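Local atomic coordinates of exoribonuclease II, mitochondrial (Candida glabrata, PDB entry 6F3H), a protein that degrades RNA as a mitochondrial 3'-to-5' exoribonuclease, the nuclease component of the mtEXO RNA degradosome. Residues H167-F170 against M171-V174; S209-P212 against T213-L216; Y235-T238 against A239-S242. The protein carries 1 engineered substitution. One frame throughout, in Å; residues are numbered along the deposited sequence.

Interaction 1. Residues H167-F170 against M171-V174; sequences HVNF and MSLV
Phe170 and Val174 lie one helical turn apart, with their side chains set obliquely to each other. The ring of Phe170 is neither flat on nor square to its neighbour: its CE2 corner comes nearest, 3.7 Å from Val174 CG2. The torsion that allows this is chi1 of Phe170, -167°, which places CG anti to the backbone N, on the carbonyl side, so that the ring reaches forward to Val174. Different ring atoms meet different partners. Phe170 CD1 looks to Leu173 CD2 at 4.4 Å, while Phe170 CD2 looks to the selenium, SE, of the selenomethionine Met171 at 4.3 Å; the bent chain of Met171 carries its far end away from the segment 167-170. Both are loose apolar contacts.

On the polar side, Asn169 occupies the N-cap position. Its chi1 of 175° turns CG over the first turn, 3.5 Å from Met171 N, and Asn169 CB stands 3.8 Å from Ser172 OG, so the side chain lies across the helix start. The backbone bonds are consistent with a helix starting after Asn169. Val174 N gives a well-formed bond to Phe170 O (3.0 Å, 165° at the hydrogen), whereas the preceding one, from Leu173 N to Asn169 O, is weak at 3.3 Å. Val168, just before the cap, reaches over the turn with CG2 toward CB of Leu173.

Phe170 also packs on Pro243, and backbone bonds from Val168 to Val246 and from Phe170 to Thr244 tie this chain to strand 242-248. With Asn169 as N-cap, the Val168-Leu173 pair takes the N' and N4 places of a hydrophobic staple, at a strand-to-helix junction where edge strand 166-169 of a three-stranded antiparallel sheet runs directly into helix 170-178.

Interaction 2. Residues S209-P212 against T213-L216; sequences SIDP and TTLL
With chi1 at 167°, Asp211 sets its carboxylate on the carbonyl side of its own backbone, beneath the first turn of helix 212-226, while the first torsions of Thr213 and Thr214 turn both hydroxyls back toward it. The result is an N-cap. Asp211 OD1 accepts from Thr213 N at 3.1 Å, the donor standing well above the carboxylate plane (65° out of it). The other oxygen, Asp211 OD2, takes the hydroxyl of Thr214, OG1, at 2.7 Å, again from above the plane by 46°. Thr213 OG1 is 3.2 Å from Asp211 OD1, but its proton could go to another acceptor and this bond is not settled.

Three features support the cap. Pro212, the first helical residue, has no N-H to satisfy at a place where none would be bonded within the helix. Leu215 N bonds to Asp211 O at 2.9 Å, and Leu216 N to Pro212 O at 2.8 Å, so regular helical bonding begins at once. The negative charge faces a helix start, where the helix dipole would probably stabilise it, and Asp211 OD2 also forms a salt bridge with Lys178 of helix 170-178. Gln144 of helix 123-159 approaches the two threonine hydroxyls with weak bonds. On the apolar side, a hydrophobic staple spans the cap, with Ile210 CG2 4.4 Å from Leu215 CB.

Interaction 3. Residues Y235-T238 against A239-S242; sequences YTNT and ALLS. With nucleotides of chain C.
A beta hairpin with a G1 bulge links strands 231-237 and 242-248, and the contact is its turn: Leu241 and Ser242 both face Asn237. Thr238, Ala239 and Leu240 have right-handed helical backbone angles; the turn reverses the chain, and the left-handed Leu241 (phi 52°, psi 52°) is the position-1 residue of the bulge. The end-to-end directions of the segments 235-238 and 239-242 lie 144° apart.

The bonding is uneven. Asn237 N donates to Ser242 O at 2.8 Å, the one sound bond across the turn. In return Asn237 O is approached by two donors, Leu241 N at 2.8 Å and Ser242 N at 3.5 Å, and both bonds are weak, the first being badly bent. Thr236 adds a C-H contact, with its CA 3.4 Å from Ser242 O, while its methyl CG2 lies 3.6 Å from Ser242 N. The Asn237 side chain folds in over the turn, its CG 3.4 Å from Ala239 N, and Leu241 CD2 rests 3.7 Å from Thr238 O.

At the start of the turn, Thr238 points away from the other segment, and its methyl CG2 is the group nearest the phosphate oxygen OP1 of the adenosine nucleotide A1 of chain C, at 3.0 Å.

The hairpin end lies between several elements. Thr236 OG1 is bonded to Ile82 O of strand 81-85, and Tyr235 OH to Asp359. Tyr235 also packs on Ile741 and Phe745 of helix 725-761, whereas Leu240 lies against Leu30 of helix 27-31 and Phe677 of strand 677-679.

How the interactions relate
Interactions 1 and 2 are both helix starts with an N-cap residue and a hydrophobic staple, but only the Asp211 cap rests on a charge. They meet through packing: Phe170 CE2 and Leu215 CD1 are 3.7 Å apart, joining helices 170-178 and 212-226. Interactions 1 and 3 share a sheet. Met171 CE lies 3.6 Å from Ser242 OG, while His167 and Tyr235 touch farther along. Interactions 2 and 3 do not touch, their nearest atoms being about 6 Å apart. All three are partly buried; interactions 2 and 3 also bury polar residues, Thr214 in one and Asn237 and Ser242 in the other. Interaction 3, nearest the centre of the chain, relies on backbone bonds and alone reaches the bound nucleotide.

Interaction 1. Residues H167-F170 against M171-V174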
ATOM      1  N   HIS A 167      10.676   2.322 -11.291  1.00 50.92           N
ATOM      2  CA  HIS A 167      10.208   0.977 -11.022  1.00 47.85           C
ATOM      3  C   HIS A 167       9.836   0.240 -12.291  1.00 50.76           C
ATOM      4  O   HIS A 167       9.534   0.838 -13.324  1.00 57.01           O
ATOM      5  CB  HIS A 167       8.996   0.996 -10.100  1.00 43.02           C
ATOM      6  CG  HIS A 167       9.352   1.160  -8.658  1.00 51.28           C
ATOM      7  ND1 HIS A 167       9.147   0.168  -7.717  1.00 51.97           N
ATOM      8  CD2 HIS A 167       9.934   2.191  -8.002  1.00 51.96           C
ATOM      9  CE1 HIS A 167       9.581   0.588  -6.542  1.00 52.87           C
ATOM     10  NE2 HIS A 167      10.066   1.811  -6.689  1.00 53.90           N
ATOM     11  N   VAL A 168       9.823  -1.090 -12.189  1.00 46.86           N
ATOM     12  CA  VAL A 168       9.273  -1.932 -13.241  1.00 48.01           C
ATOM     13  C   VAL A 168       8.544  -3.100 -12.602  1.00 48.73           C
ATOM     14  O   VAL A 168       8.962  -3.637 -11.569  1.00 44.49           O
ATOM     15  CB  VAL A 168      10.327  -2.460 -14.234  1.00 48.69           C
ATOM     16  CG1 VAL A 168      11.181  -1.350 -14.746  1.00 51.76           C
ATOM     17  CG2 VAL A 168      11.181  -3.500 -13.582  1.00 53.06           C
ATOM     18  N   ASN A 169       7.435  -3.481 -13.238  1.00 54.16           N
ATOM     19  CA  ASN A 169       6.731  -4.685 -12.849  1.00 58.61           C
ATOM     20  C   ASN A 169       7.730  -5.818 -12.814  1.00 56.11           C
ATOM     21  O   ASN A 169       8.574  -5.948 -13.702  1.00 58.72           O
ATOM     22  CB  ASN A 169       5.602  -4.996 -13.832  1.00 69.79           C
ATOM     23  CG  ASN A 169       4.910  -6.315 -13.529  1.00 80.06           C
ATOM     24  OD1 ASN A 169       4.932  -6.799 -12.388  1.00 82.25           O
ATOM     25  ND2 ASN A 169       4.313  -6.920 -14.561  1.00 81.45           N
ATOM     26  N   PHE A 170       7.707  -6.577 -11.738  1.00 51.66           N
ATOM     27  CA  PHE A 170       8.679  -7.644 -11.652  1.00 48.13           C
ATOM     28  C   PHE A 170       8.402  -8.741 -12.673  1.00 51.22           C
ATOM     29  O   PHE A 170       9.334  -9.406 -13.133  1.00 54.08           O
ATOM     30  CB  PHE A 170       8.677  -8.186 -10.241  1.00 47.75           C
ATOM     31  CG  PHE A 170       9.819  -9.052  -9.959  1.00 46.30           C
ATOM     32  CD1 PHE A 170      11.027  -8.505  -9.576  1.00 44.56           C
ATOM     33  CD2 PHE A 170       9.708 -10.419 -10.081  1.00 48.86           C
ATOM     34  CE1 PHE A 170      12.114  -9.313  -9.315  1.00 38.45           C
ATOM     35  CE2 PHE A 170      10.791 -11.236  -9.816  1.00 50.51           C
ATOM     36  CZ  PHE A 170      11.999 -10.677  -9.432  1.00 46.25           C
HETATM   37  N   MSE A 171       7.147  -8.940 -13.046  1.00 55.82           N
HETATM   38  CA  MSE A 171       6.766 -10.009 -13.967  1.00 60.60           C
HETATM   39  C   MSE A 171       7.203  -9.721 -15.359  1.00 55.06           C
HETATM   40  O   MSE A 171       7.758 -10.569 -16.046  1.00 51.44           O
HETATM   41  CB  MSE A 171       5.262 -10.202 -13.957  1.00 79.41           C
HETATM   42  CG  MSE A 171       4.789 -10.779 -12.667  1.00 96.84           C
HETATM   43 SE   MSE A 171       6.219 -11.931 -12.051  1.00106.89          SE
HETATM   44  CE  MSE A 171       5.361 -12.753 -10.514  1.00103.81           C
ATOM     45  N   SER A 172       6.884  -8.502 -15.782  1.00 56.18           N
ATOM     46  CA  SER A 172       7.373  -8.014 -17.057  1.00 55.19           C
ATOM     47  C   SER A 172       8.859  -8.251 -17.151  1.00 51.29           C
ATOM     48  O   SER A 172       9.388  -8.579 -18.214  1.00 57.81           O
ATOM     49  CB  SER A 172       7.042  -6.523 -17.208  1.00 62.15           C
ATOM     50  OG  SER A 172       5.645  -6.310 -17.361  1.00 69.65           O
ATOM     51  N   LEU A 173       9.545  -8.116 -16.028  1.00 46.93           N
ATOM     52  CA  LEU A 173      10.987  -8.286 -16.011  1.00 43.36           C
ATOM     53  C   LEU A 173      11.382  -9.737 -16.221  1.00 46.06           C
ATOM     54  O   LEU A 173      12.219 -10.050 -17.076  1.00 49.98           O
ATOM     55  CB  LEU A 173      11.518  -7.778 -14.689  1.00 44.54           C
ATOM     56  CG  LEU A 173      12.997  -8.014 -14.559  1.00 48.11           C
ATOM     57  CD1 LEU A 173      13.696  -7.213 -15.633  1.00 51.26           C
ATOM     58  CD2 LEU A 173      13.423  -7.589 -13.176  1.00 43.87           C
ATOM     59  N   VAL A 174      10.791 -10.635 -15.445  1.00 43.70           N
ATOM     60  CA  VAL A 174      11.027 -12.057 -15.642  1.00 46.47           C
ATOM     61  C   VAL A 174      10.813 -12.450 -17.096  1.00 53.34           C
ATOM     62  O   VAL A 174      11.645 -13.144 -17.697  1.00 52.27           O
ATOM     63  CB  VAL A 174      10.109 -12.850 -14.710  1.00 43.31           C
ATOM     64  CG1 VAL A 174      10.188 -14.311 -15.034  1.00 43.98           C
ATOM     65  CG2 VAL A 174      10.502 -12.569 -13.286  1.00 41.88           C
TER

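Interaction 2. Residues S209-P212 against T213-L216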
ATOM      1  N   SER A 209       1.955 -16.156 -19.337  1.00 64.84           N
ATOM      2  CA  SER A 209       2.435 -17.165 -18.405  1.00 64.40           C
ATOM      3  C   SER A 209       3.910 -16.954 -18.081  1.00 65.71           C
ATOM      4  O   SER A 209       4.664 -16.330 -18.836  1.00 67.50           O
ATOM      5  CB  SER A 209       2.250 -18.572 -18.975  1.00 67.13           C
ATOM      6  OG  SER A 209       0.900 -18.827 -19.287  1.00 69.82           O
ATOM      7  N   ILE A 210       4.319 -17.515 -16.944  1.00 62.29           N
ATOM      8  CA  ILE A 210       5.619 -17.247 -16.342  1.00 59.40           C
ATOM      9  C   ILE A 210       6.311 -18.566 -16.006  1.00 61.04           C
ATOM     10  O   ILE A 210       5.673 -19.488 -15.487  1.00 55.69           O
ATOM     11  CB  ILE A 210       5.455 -16.373 -15.080  1.00 55.34           C
ATOM     12  CG1 ILE A 210       5.166 -14.923 -15.459  1.00 57.26           C
ATOM     13  CG2 ILE A 210       6.678 -16.425 -14.228  1.00 51.09           C
ATOM     14  CD1 ILE A 210       6.270 -14.276 -16.255  1.00 57.45           C
ATOM     15  N   ASP A 211       7.634 -18.639 -16.277  1.00 65.30           N
ATOM     16  CA  ASP A 211       8.448 -19.828 -15.976  1.00 68.87           C
ATOM     17  C   ASP A 211       9.028 -19.740 -14.570  1.00 60.73           C
ATOM     18  O   ASP A 211       9.844 -18.848 -14.302  1.00 63.29           O
ATOM     19  CB  ASP A 211       9.578 -19.990 -16.990  1.00 79.04           C
ATOM     20  CG  ASP A 211      10.644 -21.027 -16.560  1.00 85.98           C
ATOM     21  OD1 ASP A 211      10.363 -21.926 -15.729  1.00 87.78           O
ATOM     22  OD2 ASP A 211      11.777 -20.956 -17.095  1.00 87.47           O
ATOM     23  N   PRO A 212       8.691 -20.667 -13.677  1.00 49.80           N
ATOM     24  CA  PRO A 212       9.139 -20.530 -12.288  1.00 39.40           C
ATOM     25  C   PRO A 212      10.645 -20.484 -12.117  1.00 64.42           C
ATOM     26  O   PRO A 212      11.124 -19.672 -11.315  1.00 64.73           O
ATOM     27  CB  PRO A 212       8.508 -21.744 -11.606  1.00 39.59           C
ATOM     28  CG  PRO A 212       8.121 -22.655 -12.711  1.00 39.69           C
ATOM     29  CD  PRO A 212       7.822 -21.828 -13.878  1.00 39.45           C
ATOM     30  N   THR A 213      11.416 -21.302 -12.848  1.00 57.74           N
ATOM     31  CA  THR A 213      12.858 -21.312 -12.610  1.00 50.54           C
ATOM     32  C   THR A 213      13.472 -19.977 -13.004  1.00 51.16           C
ATOM     33  O   THR A 213      14.249 -19.400 -12.236  1.00 60.06           O
ATOM     34  CB  THR A 213      13.550 -22.478 -13.329  1.00 48.83           C
ATOM     35  OG1 THR A 213      13.331 -22.397 -14.737  1.00 49.21           O
ATOM     36  CG2 THR A 213      13.065 -23.823 -12.785  1.00 46.08           C
ATOM     37  N   THR A 214      13.145 -19.470 -14.196  1.00 47.34           N
ATOM     38  CA  THR A 214      13.562 -18.115 -14.556  1.00 44.68           C
ATOM     39  C   THR A 214      13.123 -17.105 -13.503  1.00 45.64           C
ATOM     40  O   THR A 214      13.875 -16.188 -13.156  1.00 47.85           O
ATOM     41  CB  THR A 214      13.031 -17.741 -15.935  1.00 39.45           C
ATOM     42  OG1 THR A 214      13.407 -18.757 -16.867  1.00 49.72           O
ATOM     43  CG2 THR A 214      13.609 -16.431 -16.403  1.00 39.37           C
ATOM     44  N   LEU A 215      11.917 -17.262 -12.971  1.00 39.19           N
ATOM     45  CA  LEU A 215      11.464 -16.356 -11.929  1.00 43.44           C
ATOM     46  C   LEU A 215      12.433 -16.370 -10.768  1.00 45.98           C
ATOM     47  O   LEU A 215      12.956 -15.328 -10.348  1.00 51.56           O
ATOM     48  CB  LEU A 215      10.076 -16.765 -11.453  1.00 43.82           C
ATOM     49  CG  LEU A 215       9.747 -16.203 -10.080  1.00 43.63           C
ATOM     50  CD1 LEU A 215       9.481 -14.725 -10.178  1.00 38.63           C
ATOM     51  CD2 LEU A 215       8.579 -16.925  -9.508  1.00 38.87           C
ATOM     52  N   LEU A 216      12.690 -17.559 -10.248  1.00 46.23           N
ATOM     53  CA  LEU A 216      13.570 -17.705  -9.104  1.00 43.51           C
ATOM     54  C   LEU A 216      14.946 -17.136  -9.400  1.00 46.52           C
ATOM     55  O   LEU A 216      15.467 -16.316  -8.641  1.00 56.18           O
ATOM     56  CB  LEU A 216      13.635 -19.173  -8.738  1.00 43.69           C
ATOM     57  CG  LEU A 216      14.225 -19.480  -7.395  1.00 59.07           C
ATOM     58  CD1 LEU A 216      13.826 -18.404  -6.426  1.00 58.53           C
ATOM     59  CD2 LEU A 216      13.622 -20.784  -6.986  1.00 68.21           C
TER

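Interaction 3. Residues Y235-T238 against A239-S242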
ATOM      1  N   TYR A 235       9.597  -5.587  -3.840  1.00 45.31           N
ATOM      2  CA  TYR A 235       8.439  -5.523  -2.975  1.00 38.32           C
ATOM      3  C   TYR A 235       7.566  -6.738  -3.220  1.00 38.30           C
ATOM      4  O   TYR A 235       7.343  -7.119  -4.368  1.00 40.56           O
ATOM      5  CB  TYR A 235       7.676  -4.245  -3.241  1.00 47.71           C
ATOM      6  CG  TYR A 235       8.385  -3.051  -2.711  1.00 55.30           C
ATOM      7  CD1 TYR A 235       9.393  -2.431  -3.427  1.00 55.90           C
ATOM      8  CD2 TYR A 235       8.041  -2.537  -1.473  1.00 58.83           C
ATOM      9  CE1 TYR A 235      10.031  -1.319  -2.916  1.00 59.60           C
ATOM     10  CE2 TYR A 235       8.664  -1.438  -0.956  1.00 57.46           C
ATOM     11  CZ  TYR A 235       9.652  -0.825  -1.669  1.00 59.07           C
ATOM     12  OH  TYR A 235      10.242   0.282  -1.103  1.00 57.86           O
ATOM     13  N   THR A 236       7.107  -7.353  -2.141  1.00 38.40           N
ATOM     14  CA  THR A 236       6.295  -8.559  -2.196  1.00 38.43           C
ATOM     15  C   THR A 236       4.905  -8.196  -1.688  1.00 51.73           C
ATOM     16  O   THR A 236       4.770  -7.724  -0.556  1.00 52.47           O
ATOM     17  CB  THR A 236       6.891  -9.654  -1.312  1.00 46.14           C
ATOM     18  OG1 THR A 236       8.128 -10.132  -1.865  1.00 47.66           O
ATOM     19  CG2 THR A 236       5.924 -10.827  -1.191  1.00 43.90           C
ATOM     20  N   ASN A 237       3.878  -8.407  -2.509  1.00 49.19           N
ATOM     21  CA  ASN A 237       2.534  -8.096  -2.062  1.00 47.93           C
ATOM     22  C   ASN A 237       2.079  -9.106  -1.017  1.00 52.53           C
ATOM     23  O   ASN A 237       2.344 -10.302  -1.124  1.00 50.77           O
ATOM     24  CB  ASN A 237       1.550  -8.079  -3.228  1.00 53.77           C
ATOM     25  CG  ASN A 237       0.075  -8.035  -2.759  1.00 59.15           C
ATOM     26  OD1 ASN A 237      -0.312  -7.189  -1.955  1.00 70.40           O
ATOM     27  ND2 ASN A 237      -0.736  -8.944  -3.262  1.00 57.12           N
ATOM     28  N   THR A 238       1.415  -8.585   0.021  1.00 62.04           N
ATOM     29  CA  THR A 238       0.930  -9.357   1.165  1.00 71.01           C
ATOM     30  C   THR A 238      -0.154 -10.367   0.793  1.00 64.20           C
ATOM     31  O   THR A 238      -0.313 -11.388   1.475  1.00 57.44           O
ATOM     32  CB  THR A 238       0.340  -8.402   2.202  1.00 86.91           C
ATOM     33  OG1 THR A 238       1.073  -7.170   2.208  1.00 90.95           O
ATOM     34  CG2 THR A 238       0.339  -9.034   3.562  1.00 92.48           C
ATOM     35  N   ALA A 239      -0.977 -10.064  -0.205  1.00 63.01           N
ATOM     36  CA  ALA A 239      -2.147 -10.894  -0.446  1.00 56.49           C
ATOM     37  C   ALA A 239      -1.812 -12.046  -1.382  1.00 55.40           C
ATOM     38  O   ALA A 239      -2.137 -13.208  -1.109  1.00 49.90           O
ATOM     39  CB  ALA A 239      -3.264 -10.031  -1.026  1.00 56.67           C
ATOM     40  N   LEU A 240      -1.128 -11.715  -2.470  1.00 54.74           N
ATOM     41  CA  LEU A 240      -0.628 -12.679  -3.416  1.00 50.84           C
ATOM     42  C   LEU A 240       0.631 -13.362  -2.941  1.00 47.67           C
ATOM     43  O   LEU A 240       0.971 -14.415  -3.486  1.00 50.32           O
ATOM     44  CB  LEU A 240      -0.306 -11.986  -4.729  1.00 54.33           C
ATOM     45  CG  LEU A 240      -1.334 -11.034  -5.335  1.00 52.97           C
ATOM     46  CD1 LEU A 240      -0.867 -10.683  -6.751  1.00 57.90           C
ATOM     47  CD2 LEU A 240      -2.740 -11.621  -5.312  1.00 46.11           C
ATOM     48  N   LEU A 241       1.348 -12.756  -1.993  1.00 48.78           N
ATOM     49  CA  LEU A 241       2.656 -13.238  -1.517  1.00 43.76           C
ATOM     50  C   LEU A 241       3.599 -13.464  -2.683  1.00 45.23           C
ATOM     51  O   LEU A 241       4.191 -14.527  -2.847  1.00 47.58           O
ATOM     52  CB  LEU A 241       2.534 -14.499  -0.661  1.00 39.14           C
ATOM     53  CG  LEU A 241       1.784 -14.455   0.673  1.00 39.35           C
ATOM     54  CD1 LEU A 241       1.527 -15.837   1.247  1.00 40.51           C
ATOM     55  CD2 LEU A 241       2.580 -13.651   1.657  1.00 44.05           C
ATOM     56  N   SER A 242       3.730 -12.436  -3.509  1.00 48.95           N
ATOM     57  CA  SER A 242       4.562 -12.537  -4.687  1.00 50.20           C
ATOM     58  C   SER A 242       5.129 -11.166  -4.983  1.00 48.99           C
ATOM     59  O   SER A 242       4.509 -10.155  -4.632  1.00 49.47           O
ATOM     60  CB  SER A 242       3.745 -13.043  -5.870  1.00 59.75           C
ATOM     61  OG  SER A 242       4.342 -12.620  -7.066  1.00 71.28           O
TER
ATOM     62  P     A C   1      -0.382  -7.883   6.793  1.00147.48           P
ATOM     63  OP1   A C   1       0.167  -6.960   5.774  1.00149.85           O
ATOM     64  OP2   A C   1      -1.321  -8.969   6.389  1.00143.51           O
ATOM     65  O5'   A C   1      -1.095  -6.897   7.813  1.00146.26           O
ATOM     66  C5'   A C   1      -2.224  -6.151   7.402  1.00138.05           C
ATOM     67  C4'   A C   1      -3.485  -6.969   7.530  1.00129.28           C
ATOM     68  O4'   A C   1      -3.672  -7.352   8.919  1.00133.30           O
ATOM     69  C3'   A C   1      -4.757  -6.230   7.166  1.00113.66           C
ATOM     70  O3'   A C   1      -5.052  -6.269   5.798  1.00 88.28           O
ATOM     71  C2'   A C   1      -5.807  -6.884   8.043  1.00124.19           C
ATOM     72  O2'   A C   1      -6.180  -8.144   7.505  1.00125.33           O
ATOM     73  C1'   A C   1      -5.003  -7.120   9.312  1.00132.05           C
ATOM     74  N9    A C   1      -4.969  -5.925  10.172  1.00136.88           N
ATOM     75  C8    A C   1      -4.994  -4.597   9.808  1.00137.52           C
ATOM     76  N7    A C   1      -4.910  -3.775  10.814  1.00138.14           N
ATOM     77  C5    A C   1      -4.806  -4.619  11.909  1.00139.14           C
ATOM     78  C6    A C   1      -4.687  -4.359  13.277  1.00143.07           C
ATOM     79  N6    A C   1      -4.655  -3.119  13.775  1.00146.39           N
ATOM     80  N1    A C   1      -4.602  -5.420  14.113  1.00142.31           N
ATOM     81  C2    A C   1      -4.638  -6.656  13.603  1.00140.47           C
ATOM     82  N3    A C   1      -4.747  -7.031  12.332  1.00140.03           N
ATOM     83  C4    A C   1      -4.828  -5.947  11.533  1.00138.97           C
TER